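Local coordinates for DNA mismatch repair protein PMS1 (Saccharomyces cerevisiae, PDB 3H4L), which takes part in DNA mismatch repair and probably works as a MutL-type ATPase, its N-terminal region holding an ATP analogue and magnesium, at residues F49-L54 / F167-F171; C106-K110 / L152-L156; Q283-K289 / V316-L322. One frame throughout, in Å; residues are numbered along the deposited sequence.

Contact 1 (F49-L54 / F167-F171); sequences FKDYGL and FKRQF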
ATOM      1  N   PHE B  49      -4.347   7.772   1.239  1.00 30.24           N
ATOM      2  CA  PHE B  49      -5.705   7.240   1.374  1.00 31.29           C
ATOM      3  C   PHE B  49      -5.937   6.725   2.783  1.00 31.78           C
ATOM      4  O   PHE B  49      -5.052   6.089   3.358  1.00 33.57           O
ATOM      5  CB  PHE B  49      -5.936   6.040   0.438  1.00 31.04           C
ATOM      6  CG  PHE B  49      -5.996   6.391  -1.021  1.00 28.69           C
ATOM      7  CD1 PHE B  49      -4.844   6.466  -1.779  1.00 28.64           C
ATOM      8  CD2 PHE B  49      -7.207   6.632  -1.633  1.00 25.20           C
ATOM      9  CE1 PHE B  49      -4.901   6.772  -3.120  1.00 28.08           C
ATOM     10  CE2 PHE B  49      -7.268   6.939  -2.971  1.00 26.82           C
ATOM     11  CZ  PHE B  49      -6.116   7.009  -3.717  1.00 26.67           C
ATOM     12  N   LYS B  50      -7.113   6.992   3.344  1.00 31.17           N
ATOM     13  CA  LYS B  50      -7.432   6.444   4.656  1.00 32.43           C
ATOM     14  C   LYS B  50      -8.534   5.424   4.411  1.00 34.02           C
ATOM     15  O   LYS B  50      -9.579   5.730   3.837  1.00 32.30           O
ATOM     16  CB  LYS B  50      -7.860   7.525   5.636  1.00 32.80           C
ATOM     17  CG  LYS B  50      -6.674   8.334   6.147  1.00 35.34           C
ATOM     18  CD  LYS B  50      -6.966   9.026   7.480  1.00 36.95           C
ATOM     19  CE  LYS B  50      -5.769   9.868   7.930  1.00 39.32           C
ATOM     20  NZ  LYS B  50      -6.005  10.549   9.238  1.00 41.60           N
ATOM     21  N   ASP B  51      -8.257   4.193   4.820  1.00 36.49           N
ATOM     22  CA  ASP B  51      -9.153   3.066   4.623  1.00 38.11           C
ATOM     23  C   ASP B  51      -9.589   3.002   3.159  1.00 38.76           C
ATOM     24  O   ASP B  51     -10.778   2.985   2.837  1.00 38.82           O
ATOM     25  CB  ASP B  51     -10.364   3.136   5.555  1.00 39.42           C
ATOM     26  CG  ASP B  51     -11.121   1.800   5.631  1.00 43.30           C
ATOM     27  OD1 ASP B  51     -10.480   0.730   5.528  1.00 43.69           O
ATOM     28  OD2 ASP B  51     -12.356   1.810   5.811  1.00 45.91           O
ATOM     29  N   TYR B  52      -8.594   2.978   2.277  1.00 38.93           N
ATOM     30  CA  TYR B  52      -8.799   2.888   0.833  1.00 38.62           C
ATOM     31  C   TYR B  52      -9.685   3.947   0.176  1.00 37.14           C
ATOM     32  O   TYR B  52     -10.150   3.754  -0.941  1.00 36.44           O
ATOM     33  CB  TYR B  52      -9.315   1.490   0.494  1.00 41.17           C
ATOM     34  CG  TYR B  52      -8.234   0.436   0.590  1.00 44.66           C
ATOM     35  CD1 TYR B  52      -7.149   0.459  -0.280  1.00 48.46           C
ATOM     36  CD2 TYR B  52      -8.270  -0.559   1.567  1.00 46.75           C
ATOM     37  CE1 TYR B  52      -6.125  -0.474  -0.184  1.00 50.44           C
ATOM     38  CE2 TYR B  52      -7.241  -1.504   1.672  1.00 48.14           C
ATOM     39  CZ  TYR B  52      -6.175  -1.447   0.788  1.00 50.70           C
ATOM     40  OH  TYR B  52      -5.146  -2.357   0.854  1.00 55.56           O
ATOM     41  N   GLY B  53      -9.902   5.071   0.849  1.00 35.41           N
ATOM     42  CA  GLY B  53     -10.741   6.112   0.279  1.00 32.73           C
ATOM     43  C   GLY B  53     -12.049   6.284   1.027  1.00 31.68           C
ATOM     44  O   GLY B  53     -12.658   7.361   1.006  1.00 30.87           O
ATOM     45  N   LEU B  54     -12.488   5.218   1.685  1.00 30.05           N
ATOM     46  CA  LEU B  54     -13.731   5.250   2.454  1.00 33.49           C
ATOM     47  C   LEU B  54     -13.717   6.378   3.472  1.00 34.10           C
ATOM     48  O   LEU B  54     -14.721   7.049   3.671  1.00 36.00           O
ATOM     49  CB  LEU B  54     -13.940   3.921   3.182  1.00 33.49           C
ATOM     50  CG  LEU B  54     -14.072   2.729   2.237  1.00 33.97           C
ATOM     51  CD1 LEU B  54     -13.909   1.437   2.998  1.00 33.58           C
ATOM     52  CD2 LEU B  54     -15.415   2.806   1.532  1.00 33.77           C
ATOM     53  N   PHE B 167     -15.435  -0.980  -2.549  1.00 36.96           N
ATOM     54  CA  PHE B 167     -14.218  -0.196  -2.380  1.00 36.76           C
ATOM     55  C   PHE B 167     -12.936  -0.840  -2.873  1.00 37.14           C
ATOM     56  O   PHE B 167     -12.056  -0.144  -3.388  1.00 34.63           O
ATOM     57  CB  PHE B 167     -14.042   0.256  -0.924  1.00 37.19           C
ATOM     58  CG  PHE B 167     -13.593  -0.820   0.017  1.00 38.09           C
ATOM     59  CD1 PHE B 167     -14.477  -1.794   0.466  1.00 40.57           C
ATOM     60  CD2 PHE B 167     -12.292  -0.823   0.505  1.00 39.74           C
ATOM     61  CE1 PHE B 167     -14.073  -2.754   1.399  1.00 40.69           C
ATOM     62  CE2 PHE B 167     -11.874  -1.777   1.438  1.00 41.19           C
ATOM     63  CZ  PHE B 167     -12.764  -2.743   1.887  1.00 40.18           C
ATOM     64  N   LYS B 168     -12.820  -2.158  -2.731  1.00 38.20           N
ATOM     65  CA  LYS B 168     -11.614  -2.850  -3.180  1.00 39.64           C
ATOM     66  C   LYS B 168     -11.413  -2.724  -4.693  1.00 40.22           C
ATOM     67  O   LYS B 168     -10.317  -2.391  -5.153  1.00 39.61           O
ATOM     68  CB  LYS B 168     -11.660  -4.322  -2.757  1.00 41.67           C
ATOM     69  CG  LYS B 168     -11.449  -4.515  -1.249  1.00 46.37           C
ATOM     70  CD  LYS B 168     -11.250  -5.973  -0.871  1.00 49.05           C
ATOM     71  CE  LYS B 168     -10.514  -6.109   0.470  1.00 51.74           C
ATOM     72  NZ  LYS B 168     -10.104  -7.527   0.773  1.00 52.68           N
ATOM     73  N   ARG B 169     -12.468  -2.970  -5.464  1.00 39.95           N
ATOM     74  CA  ARG B 169     -12.369  -2.861  -6.915  1.00 41.04           C
ATOM     75  C   ARG B 169     -12.154  -1.399  -7.292  1.00 42.05           C
ATOM     76  O   ARG B 169     -11.327  -1.088  -8.160  1.00 43.87           O
ATOM     77  CB  ARG B 169     -13.639  -3.403  -7.587  1.00 39.74           C
ATOM     78  N   GLN B 170     -12.891  -0.506  -6.633  1.00 41.00           N
ATOM     79  CA  GLN B 170     -12.793   0.928  -6.898  1.00 38.97           C
ATOM     80  C   GLN B 170     -11.362   1.425  -6.761  1.00 38.77           C
ATOM     81  O   GLN B 170     -10.873   2.180  -7.600  1.00 35.89           O
ATOM     82  CB  GLN B 170     -13.683   1.714  -5.933  1.00 39.48           C
ATOM     83  CG  GLN B 170     -13.590   3.249  -6.088  1.00 37.54           C
ATOM     84  CD  GLN B 170     -14.168   3.750  -7.399  1.00 37.68           C
ATOM     85  OE1 GLN B 170     -13.713   4.753  -7.949  1.00 39.21           O
ATOM     86  NE2 GLN B 170     -15.181   3.061  -7.901  1.00 35.69           N
ATOM     87  N   PHE B 171     -10.699   1.002  -5.687  1.00 39.42           N
ATOM     88  CA  PHE B 171      -9.329   1.414  -5.435  1.00 37.48           C
ATOM     89  C   PHE B 171      -8.441   0.972  -6.583  1.00 37.97           C
ATOM     90  O   PHE B 171      -7.688   1.768  -7.139  1.00 38.86           O
ATOM     91  CB  PHE B 171      -8.821   0.805  -4.139  1.00 37.65           C
ATOM     92  CG  PHE B 171      -7.506   1.368  -3.680  1.00 38.68           C
ATOM     93  CD1 PHE B 171      -7.431   2.654  -3.161  1.00 37.90           C
ATOM     94  CD2 PHE B 171      -6.349   0.602  -3.743  1.00 37.90           C
ATOM     95  CE1 PHE B 171      -6.225   3.165  -2.703  1.00 39.93           C
ATOM     96  CE2 PHE B 171      -5.138   1.102  -3.288  1.00 37.69           C
ATOM     97  CZ  PHE B 171      -5.070   2.382  -2.765  1.00 39.23           C
TER
HETATM   98  O   HOH W   1     -11.864   2.674  -3.111  1.00 30.63           O

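Contact 2 (C106-K110 / L152-L156); sequences CGIAK and LFHNL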
ATOM      1  N   CYS B 106     -17.309  19.986  -2.848  1.00 33.37           N
ATOM      2  CA  CYS B 106     -17.884  20.667  -1.694  1.00 36.49           C
ATOM      3  C   CYS B 106     -19.283  20.161  -1.397  1.00 36.74           C
ATOM      4  O   CYS B 106     -19.653  19.938  -0.243  1.00 37.07           O
ATOM      5  CB  CYS B 106     -17.976  22.155  -1.962  1.00 37.50           C
ATOM      6  SG  CYS B 106     -16.584  22.991  -1.341  1.00 44.56           S
ATOM      7  N   GLY B 107     -20.061  20.007  -2.462  1.00 35.36           N
ATOM      8  CA  GLY B 107     -21.424  19.545  -2.330  1.00 33.46           C
ATOM      9  C   GLY B 107     -21.557  18.109  -1.883  1.00 32.65           C
ATOM     10  O   GLY B 107     -22.402  17.821  -1.046  1.00 35.45           O
ATOM     11  N   ILE B 108     -20.748  17.198  -2.414  1.00 30.43           N
ATOM     12  CA  ILE B 108     -20.894  15.813  -1.992  1.00 30.62           C
ATOM     13  C   ILE B 108     -19.790  15.222  -1.118  1.00 32.07           C
ATOM     14  O   ILE B 108     -19.639  13.999  -1.054  1.00 32.94           O
ATOM     15  CB  ILE B 108     -21.157  14.879  -3.204  1.00 28.87           C
ATOM     16  CG1 ILE B 108     -20.128  15.111  -4.312  1.00 27.23           C
ATOM     17  CG2 ILE B 108     -22.563  15.106  -3.714  1.00 27.73           C
ATOM     18  CD1 ILE B 108     -18.728  14.685  -3.946  1.00 25.79           C
ATOM     19  N   ALA B 109     -19.041  16.086  -0.431  1.00 31.10           N
ATOM     20  CA  ALA B 109     -17.964  15.657   0.469  1.00 29.81           C
ATOM     21  C   ALA B 109     -17.581  16.827   1.368  1.00 28.50           C
ATOM     22  O   ALA B 109     -18.191  17.880   1.282  1.00 28.76           O
ATOM     23  CB  ALA B 109     -16.754  15.192  -0.330  1.00 29.02           C
ATOM     24  N   LYS B 110     -16.593  16.633   2.238  1.00 28.97           N
ATOM     25  CA  LYS B 110     -16.120  17.701   3.128  1.00 30.69           C
ATOM     26  C   LYS B 110     -14.788  18.120   2.528  1.00 31.24           C
ATOM     27  O   LYS B 110     -13.868  17.298   2.459  1.00 31.99           O
ATOM     28  CB  LYS B 110     -15.857  17.181   4.549  1.00 32.12           C
ATOM     29  CG  LYS B 110     -16.963  16.342   5.163  1.00 39.71           C
ATOM     30  CD  LYS B 110     -18.181  17.161   5.595  1.00 44.68           C
ATOM     31  CE  LYS B 110     -19.252  16.253   6.221  1.00 46.94           C
ATOM     32  NZ  LYS B 110     -20.343  16.999   6.933  1.00 49.01           N
ATOM     33  N   LEU B 152     -16.494  10.996   1.643  1.00 31.09           N
ATOM     34  CA  LEU B 152     -16.995  11.078   0.287  1.00 30.88           C
ATOM     35  C   LEU B 152     -18.396  10.477   0.140  1.00 30.92           C
ATOM     36  O   LEU B 152     -18.685   9.391   0.638  1.00 29.90           O
ATOM     37  CB  LEU B 152     -16.007  10.397  -0.665  1.00 29.54           C
ATOM     38  CG  LEU B 152     -16.288  10.488  -2.165  1.00 29.68           C
ATOM     39  CD1 LEU B 152     -16.307  11.942  -2.633  1.00 27.49           C
ATOM     40  CD2 LEU B 152     -15.217   9.704  -2.890  1.00 27.40           C
ATOM     41  N   PHE B 153     -19.265  11.215  -0.542  1.00 31.74           N
ATOM     42  CA  PHE B 153     -20.646  10.802  -0.790  1.00 32.59           C
ATOM     43  C   PHE B 153     -21.435  10.614   0.504  1.00 34.08           C
ATOM     44  O   PHE B 153     -22.412   9.865   0.554  1.00 36.23           O
ATOM     45  CB  PHE B 153     -20.687   9.515  -1.645  1.00 28.91           C
ATOM     46  CG  PHE B 153     -19.913   9.615  -2.949  1.00 27.25           C
ATOM     47  CD1 PHE B 153     -19.988  10.756  -3.740  1.00 27.54           C
ATOM     48  CD2 PHE B 153     -19.102   8.574  -3.373  1.00 28.68           C
ATOM     49  CE1 PHE B 153     -19.260  10.864  -4.931  1.00 27.10           C
ATOM     50  CE2 PHE B 153     -18.372   8.670  -4.564  1.00 28.41           C
ATOM     51  CZ  PHE B 153     -18.453   9.821  -5.342  1.00 28.40           C
ATOM     52  N   HIS B 154     -21.022  11.325   1.544  1.00 34.30           N
ATOM     53  CA  HIS B 154     -21.688  11.236   2.833  1.00 36.26           C
ATOM     54  C   HIS B 154     -23.160  11.647   2.761  1.00 36.66           C
ATOM     55  O   HIS B 154     -23.939  11.326   3.661  1.00 38.23           O
ATOM     56  CB  HIS B 154     -20.960  12.110   3.861  1.00 36.90           C
ATOM     57  CG  HIS B 154     -21.273  13.565   3.742  1.00 37.34           C
ATOM     58  ND1 HIS B 154     -22.250  14.176   4.494  1.00 39.80           N
ATOM     59  CD2 HIS B 154     -20.775  14.521   2.922  1.00 38.85           C
ATOM     60  CE1 HIS B 154     -22.344  15.446   4.141  1.00 39.69           C
ATOM     61  NE2 HIS B 154     -21.461  15.680   3.188  1.00 38.82           N
ATOM     62  N   ASN B 155     -23.539  12.370   1.712  1.00 36.67           N
ATOM     63  CA  ASN B 155     -24.926  12.803   1.558  1.00 36.94           C
ATOM     64  C   ASN B 155     -25.566  12.248   0.283  1.00 38.22           C
ATOM     65  O   ASN B 155     -26.398  12.894  -0.349  1.00 37.65           O
ATOM     66  CB  ASN B 155     -25.016  14.331   1.586  1.00 36.57           C
ATOM     67  CG  ASN B 155     -24.075  14.992   0.602  1.00 36.36           C
ATOM     68  OD1 ASN B 155     -23.171  14.350   0.068  1.00 39.22           O
ATOM     69  ND2 ASN B 155     -24.271  16.283   0.367  1.00 32.96           N
ATOM     70  N   LEU B 156     -25.144  11.044  -0.086  1.00 38.78           N
ATOM     71  CA  LEU B 156     -25.667  10.313  -1.236  1.00 39.15           C
ATOM     72  C   LEU B 156     -25.637   8.887  -0.721  1.00 39.36           C
ATOM     73  O   LEU B 156     -24.892   8.048  -1.224  1.00 40.03           O
ATOM     74  CB  LEU B 156     -24.745  10.438  -2.449  1.00 37.93           C
ATOM     75  CG  LEU B 156     -24.685  11.793  -3.146  1.00 38.34           C
ATOM     76  CD1 LEU B 156     -23.730  11.728  -4.326  1.00 36.41           C
ATOM     77  CD2 LEU B 156     -26.071  12.166  -3.607  1.00 39.19           C
TER
HETATM   78  O   HOH W   2     -21.170  17.881   1.488  1.00 38.56           O

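Contact 3 (Q283-K289 / V316-L322); sequences QFIYVNK and VFLNLEL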
ATOM      1  N   GLN B 283      -3.283  -0.912 -20.884  1.00 55.00           N
ATOM      2  CA  GLN B 283      -3.092  -0.056 -22.051  1.00 54.20           C
ATOM      3  C   GLN B 283      -3.211   1.444 -21.713  1.00 53.22           C
ATOM      4  O   GLN B 283      -4.266   1.912 -21.285  1.00 52.85           O
ATOM      5  CB  GLN B 283      -4.100  -0.449 -23.141  1.00 53.49           C
ATOM      6  CG  GLN B 283      -4.244  -1.965 -23.340  1.00 53.40           C
ATOM      7  CD  GLN B 283      -4.988  -2.340 -24.617  1.00 52.80           C
ATOM      8  OE1 GLN B 283      -6.057  -1.806 -24.913  1.00 53.11           O
ATOM      9  NE2 GLN B 283      -4.424  -3.274 -25.374  1.00 49.62           N
ATOM     10  N   PHE B 284      -2.118   2.185 -21.910  1.00 50.96           N
ATOM     11  CA  PHE B 284      -2.078   3.626 -21.632  1.00 49.00           C
ATOM     12  C   PHE B 284      -1.655   4.419 -22.869  1.00 49.74           C
ATOM     13  O   PHE B 284      -0.659   4.088 -23.522  1.00 48.95           O
ATOM     14  CB  PHE B 284      -1.077   3.950 -20.514  1.00 45.52           C
ATOM     15  CG  PHE B 284      -1.359   3.257 -19.220  1.00 44.17           C
ATOM     16  CD1 PHE B 284      -0.965   1.947 -19.020  1.00 44.15           C
ATOM     17  CD2 PHE B 284      -2.022   3.919 -18.190  1.00 44.46           C
ATOM     18  CE1 PHE B 284      -1.222   1.303 -17.810  1.00 42.92           C
ATOM     19  CE2 PHE B 284      -2.285   3.281 -16.977  1.00 43.31           C
ATOM     20  CZ  PHE B 284      -1.883   1.971 -16.790  1.00 41.52           C
ATOM     21  N   ILE B 285      -2.397   5.479 -23.173  1.00 49.59           N
ATOM     22  CA  ILE B 285      -2.093   6.331 -24.325  1.00 50.86           C
ATOM     23  C   ILE B 285      -2.076   7.783 -23.894  1.00 49.70           C
ATOM     24  O   ILE B 285      -2.972   8.247 -23.180  1.00 49.11           O
ATOM     25  CB  ILE B 285      -3.153   6.218 -25.403  1.00 51.88           C
ATOM     26  CG1 ILE B 285      -4.498   6.559 -24.763  1.00 54.47           C
ATOM     27  CG2 ILE B 285      -3.123   4.840 -26.025  1.00 51.24           C
ATOM     28  CD1 ILE B 285      -5.675   6.343 -25.603  1.00 55.68           C
ATOM     29  N   TYR B 286      -1.070   8.508 -24.351  1.00 49.06           N
ATOM     30  CA  TYR B 286      -0.956   9.903 -23.996  1.00 49.50           C
ATOM     31  C   TYR B 286      -0.748  10.814 -25.197  1.00 50.42           C
ATOM     32  O   TYR B 286      -0.074  10.459 -26.163  1.00 47.57           O
ATOM     33  CB  TYR B 286       0.212  10.110 -23.040  1.00 49.12           C
ATOM     34  CG  TYR B 286       0.292   9.136 -21.895  1.00 47.19           C
ATOM     35  CD1 TYR B 286       0.803   7.854 -22.080  1.00 45.11           C
ATOM     36  CD2 TYR B 286      -0.065   9.525 -20.605  1.00 46.15           C
ATOM     37  CE1 TYR B 286       0.974   6.994 -21.006  1.00 47.11           C
ATOM     38  CE2 TYR B 286       0.096   8.674 -19.528  1.00 45.46           C
ATOM     39  CZ  TYR B 286       0.627   7.413 -19.730  1.00 45.62           C
ATOM     40  OH  TYR B 286       0.885   6.604 -18.647  1.00 42.58           O
ATOM     41  N   VAL B 287      -1.345  11.997 -25.120  1.00 52.11           N
ATOM     42  CA  VAL B 287      -1.201  13.005 -26.156  1.00 53.71           C
ATOM     43  C   VAL B 287      -0.664  14.212 -25.402  1.00 54.59           C
ATOM     44  O   VAL B 287      -1.360  14.818 -24.582  1.00 54.30           O
ATOM     45  CB  VAL B 287      -2.546  13.335 -26.823  1.00 53.74           C
ATOM     46  CG1 VAL B 287      -2.359  14.446 -27.855  1.00 55.31           C
ATOM     47  CG2 VAL B 287      -3.098  12.090 -27.490  1.00 52.90           C
ATOM     48  N   ASN B 288       0.594  14.539 -25.672  1.00 56.32           N
ATOM     49  CA  ASN B 288       1.268  15.642 -24.999  1.00 57.82           C
ATOM     50  C   ASN B 288       1.244  15.443 -23.482  1.00 58.42           C
ATOM     51  O   ASN B 288       0.739  16.282 -22.734  1.00 58.89           O
ATOM     52  CB  ASN B 288       0.642  16.992 -25.374  1.00 56.41           C
ATOM     53  CG  ASN B 288       0.805  17.321 -26.850  1.00 56.14           C
ATOM     54  OD1 ASN B 288       1.796  16.948 -27.487  1.00 51.41           O
ATOM     55  ND2 ASN B 288      -0.168  18.038 -27.398  1.00 56.61           N
ATOM     56  N   LYS B 289       1.778  14.300 -23.061  1.00 59.21           N
ATOM     57  CA  LYS B 289       1.910  13.907 -21.659  1.00 59.77           C
ATOM     58  C   LYS B 289       0.686  13.929 -20.749  1.00 59.99           C
ATOM     59  O   LYS B 289       0.818  14.114 -19.544  1.00 60.97           O
ATOM     60  CB  LYS B 289       3.022  14.728 -21.015  1.00 60.37           C
ATOM     61  CG  LYS B 289       4.319  14.745 -21.813  1.00 61.40           C
ATOM     62  CD  LYS B 289       4.862  13.339 -22.011  1.00 65.08           C
ATOM     63  CE  LYS B 289       6.238  13.360 -22.672  1.00 67.45           C
ATOM     64  NZ  LYS B 289       6.798  11.986 -22.878  1.00 67.06           N
ATOM     65  N   VAL B 316       0.231  -1.459 -23.597  1.00 54.28           N
ATOM     66  CA  VAL B 316       0.530  -0.201 -24.270  1.00 52.64           C
ATOM     67  C   VAL B 316       0.951   0.961 -23.387  1.00 52.82           C
ATOM     68  O   VAL B 316       0.398   1.182 -22.313  1.00 54.44           O
ATOM     69  CB  VAL B 316      -0.668   0.278 -25.096  1.00 51.95           C
ATOM     70  CG1 VAL B 316      -0.237   1.428 -26.016  1.00 50.38           C
ATOM     71  CG2 VAL B 316      -1.249  -0.879 -25.876  1.00 49.38           C
ATOM     72  N   PHE B 317       1.932   1.705 -23.883  1.00 52.36           N
ATOM     73  CA  PHE B 317       2.477   2.887 -23.222  1.00 51.31           C
ATOM     74  C   PHE B 317       2.973   3.775 -24.355  1.00 50.17           C
ATOM     75  O   PHE B 317       4.168   3.818 -24.649  1.00 49.91           O
ATOM     76  CB  PHE B 317       3.654   2.527 -22.310  1.00 51.46           C
ATOM     77  CG  PHE B 317       3.314   1.538 -21.246  1.00 51.78           C
ATOM     78  CD1 PHE B 317       3.722   0.214 -21.358  1.00 53.38           C
ATOM     79  CD2 PHE B 317       2.579   1.924 -20.131  1.00 53.33           C
ATOM     80  CE1 PHE B 317       3.405  -0.719 -20.372  1.00 54.27           C
ATOM     81  CE2 PHE B 317       2.253   0.999 -19.134  1.00 54.01           C
ATOM     82  CZ  PHE B 317       2.667  -0.323 -19.257  1.00 54.79           C
ATOM     83  N   LEU B 318       2.052   4.476 -25.000  1.00 49.80           N
ATOM     84  CA  LEU B 318       2.441   5.326 -26.110  1.00 50.17           C
ATOM     85  C   LEU B 318       2.073   6.777 -25.946  1.00 49.64           C
ATOM     86  O   LEU B 318       0.948   7.112 -25.581  1.00 49.03           O
ATOM     87  CB  LEU B 318       1.830   4.798 -27.401  1.00 48.57           C
ATOM     88  CG  LEU B 318       2.234   3.369 -27.738  1.00 48.55           C
ATOM     89  CD1 LEU B 318       1.632   2.999 -29.072  1.00 48.67           C
ATOM     90  CD2 LEU B 318       3.748   3.250 -27.784  1.00 48.43           C
ATOM     91  N   ASN B 319       3.037   7.643 -26.220  1.00 50.94           N
ATOM     92  CA  ASN B 319       2.796   9.070 -26.134  1.00 52.38           C
ATOM     93  C   ASN B 319       2.802   9.660 -27.530  1.00 53.04           C
ATOM     94  O   ASN B 319       3.760   9.469 -28.281  1.00 52.33           O
ATOM     95  CB  ASN B 319       3.871   9.767 -25.297  1.00 51.95           C
ATOM     96  CG  ASN B 319       3.657  11.276 -25.219  1.00 50.79           C
ATOM     97  OD1 ASN B 319       2.683  11.753 -24.623  1.00 46.58           O
ATOM     98  ND2 ASN B 319       4.561  12.032 -25.836  1.00 48.53           N
ATOM     99  N   LEU B 320       1.716  10.352 -27.872  1.00 55.43           N
ATOM    100  CA  LEU B 320       1.587  11.020 -29.161  1.00 57.90           C
ATOM    101  C   LEU B 320       1.927  12.475 -28.896  1.00 59.37           C
ATOM    102  O   LEU B 320       1.205  13.176 -28.176  1.00 59.75           O
ATOM    103  CB  LEU B 320       0.161  10.923 -29.717  1.00 57.74           C
ATOM    104  CG  LEU B 320      -0.464   9.544 -29.931  1.00 58.78           C
ATOM    105  CD1 LEU B 320      -1.629   9.668 -30.906  1.00 57.02           C
ATOM    106  CD2 LEU B 320       0.576   8.575 -30.478  1.00 59.54           C
ATOM    107  N   GLU B 321       3.044  12.911 -29.466  1.00 61.07           N
ATOM    108  CA  GLU B 321       3.521  14.271 -29.306  1.00 63.00           C
ATOM    109  C   GLU B 321       3.263  15.021 -30.609  1.00 64.53           C
ATOM    110  O   GLU B 321       3.665  14.574 -31.683  1.00 64.57           O
ATOM    111  CB  GLU B 321       5.020  14.250 -28.992  1.00 64.33           C
ATOM    112  CG  GLU B 321       5.586  15.538 -28.413  1.00 65.13           C
ATOM    113  CD  GLU B 321       5.057  15.825 -27.024  1.00 67.38           C
ATOM    114  OE1 GLU B 321       5.209  14.957 -26.136  1.00 65.63           O
ATOM    115  OE2 GLU B 321       4.487  16.921 -26.820  1.00 69.84           O
ATOM    116  N   LEU B 322       2.576  16.152 -30.512  1.00 66.17           N
ATOM    117  CA  LEU B 322       2.279  16.968 -31.685  1.00 68.15           C
ATOM    118  C   LEU B 322       1.774  18.337 -31.235  1.00 69.92           C
ATOM    119  O   LEU B 322       1.484  18.547 -30.053  1.00 69.95           O
ATOM    120  CB  LEU B 322       1.223  16.289 -32.568  1.00 67.16           C
ATOM    121  CG  LEU B 322      -0.238  16.328 -32.112  1.00 66.70           C
ATOM    122  CD1 LEU B 322      -1.130  15.844 -33.238  1.00 66.00           C
ATOM    123  CD2 LEU B 322      -0.422  15.480 -30.869  1.00 65.64           C
TER

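Contact 1 (F49-L54 / F167-F171)
The ring of Phe171 is wedged between Phe49 and Tyr52, making an aromatic cluster of two T-shaped (edge-to-face) pairs where the turn after strand 44-50 of the GHKL ATPase fold meets the first turn of helix 167-184. Phe171 serves as bump and hollow at once. The corner at Phe171 CE1 pokes into the middle of the Phe49 face, 3.6 Å from Phe49 CG, with the two planes at 80°. Its own face receives the edge of Tyr52, whose CD1 lies 3.5 Å from Phe171 CG. Having CG opposite the backbone N (chi1 -170°) is what lets this ring lean from the helix into the gap between the other two. If an alanine stood in place of Phe171, the face of Phe49 and the edge of Tyr52 would probably both lose their mate, leaving a gap between turn and helix. A second, smaller fit lies beside the cluster: Leu54 CD1 sits over the face of Phe167 in a CH-pi contact, 3.9 Å from the ring centroid, while Tyr52 CB meets the rim of the same ring at Phe167 CD2, 3.8 Å away. A branched leucine suits this spot, since one methyl can rest on a flat ring. Arg98 of the second subunit packs against Tyr52 and Phe171. Between the two backbones a water donates to Tyr52 O at 3.0 Å and to Phe167 O at 2.8 Å.

Contact 2 (C106-K110 / L152-L156)
Ile108 is gripped through both backbone and side chain by the loop 152-156. Ile108 O accepts from Phe153 N at 2.9 Å; the donor lies nearly in line with the C=O, though the bond is bent at the hydrogen (139°). The two branches of Ile108 go to different partners: CG2 presses on Leu156 CD1 at 3.6 Å, whereas CD1 abuts both Leu152 CD1 and Phe153 CE1, running alongside their side chains. A beta-branched, purely apolar residue fits here because it can fill two adjoining niches from one position, and Ser19 of helix 11-22 closes in on it as well. Next to this core, Asn155 turns the N-H of its amide to Gly107 O, with ND2 2.8 Å away, an N-H...O angle of 166° and the acceptor close to the amide plane; a short amide suits the place, its N-H reaching a carbonyl close to its own backbone.

The outer side is looser. His154 lies between Asn155 OD1 over one face and Lys110 CE over the other, the methylene 3.8 Å from the imidazole centroid in a CH-pi contact. A bend at chi2 (-74°) folds the lysine chain across the ring and leaves Lys110 NZ 4.1 Å from His154 NE2, a closeness that would probably disfavour a protonated imidazole. In the ring plane a water stands 2.8 Å from His154 NE2 and also reaches the carbonyls of Gly107 and Ala109. Taken together, a type I beta turn, Phe153 to Leu156, leading from strand 144-150 into helix 157-164, closes over the joint between helix 101-107 and strand 110-116 in the alpha/beta sandwich of a GHKL ATPase.

Contact 3 (Q283-K289 / V316-L322)
The rings of Phe284 and Phe317 lie side by side with nearly parallel planes (9°), one stepped from the other, and meet rim to rim, Phe284 CD1 to Phe317 CE2 at 3.4 Å, with centroids 5.5 Å apart and neither covering the other. Phe221 of helix 213-221 packs against both. At the edge of Phe284, in its plane, comes Val316 O; Tyr286 has Leu318 O in the same place, 3.6 Å from its CD1. Aromatic residues suit this face of the sheet because helices 213-221 and 167-184 lie over it, and the Tyr286 hydroxyl finds a polar partner there in Gly180 O.

Beneath the rings the backbones form a parallel ladder: Phe284 N bonds to Val316 O, Phe284 O accepts from Leu318 N, and Tyr286 N bonds to Leu318 O at 2.7 Å. Asn288 N extends the ladder to Leu320 O. Past the end of strand 283-287, the Asn319 side chain takes over. Its CG stands opposite the backbone N (chi1 179°), bringing Asn319 OD1 up to Lys289 N at 3.1 Å, and Asn319 ND2 gives a hydrogen to Glu321 OE1 at 3.0 Å; gripped at both ends, the amide is held against rotation.

The reverse face is mostly aliphatic, apart from Gln283 at its start, with Val287 CG1 against Leu322 CD2 at 3.7 Å, and helix 295-306 packs there through Leu298 on Ile285 and Leu297 on Leu320. Two neighbouring parallel strands joined through that helix make a beta-alpha-beta crossover, here in the S5-like domain of a mismatch repair protein.

Contacts 1 and 2 belong to the ATPase part of the chain, their centres about 16 Å apart and their nearest atoms about 5 Å; contact 2 falls within the sequence between the two segments of contact 1. Contact 3 is in the S5-like part, its centre about 28 Å from that of contact 1 and about 34 Å from that of contact 2. Helix 167-184 bridges the parts: it starts in contact 1, and its later residues Gly180, Ile183 and Ile184 meet contact 3. The Tyr52 side chain comes within about 5 Å of a bound nucleotide analogue, probably that of the second subunit, whose pocket residue Arg98 packs on it; the Ile108 side chain stays about 12 Å from a nucleotide, though helix 101-107 begins with pocket residues Ala101 and Leu102.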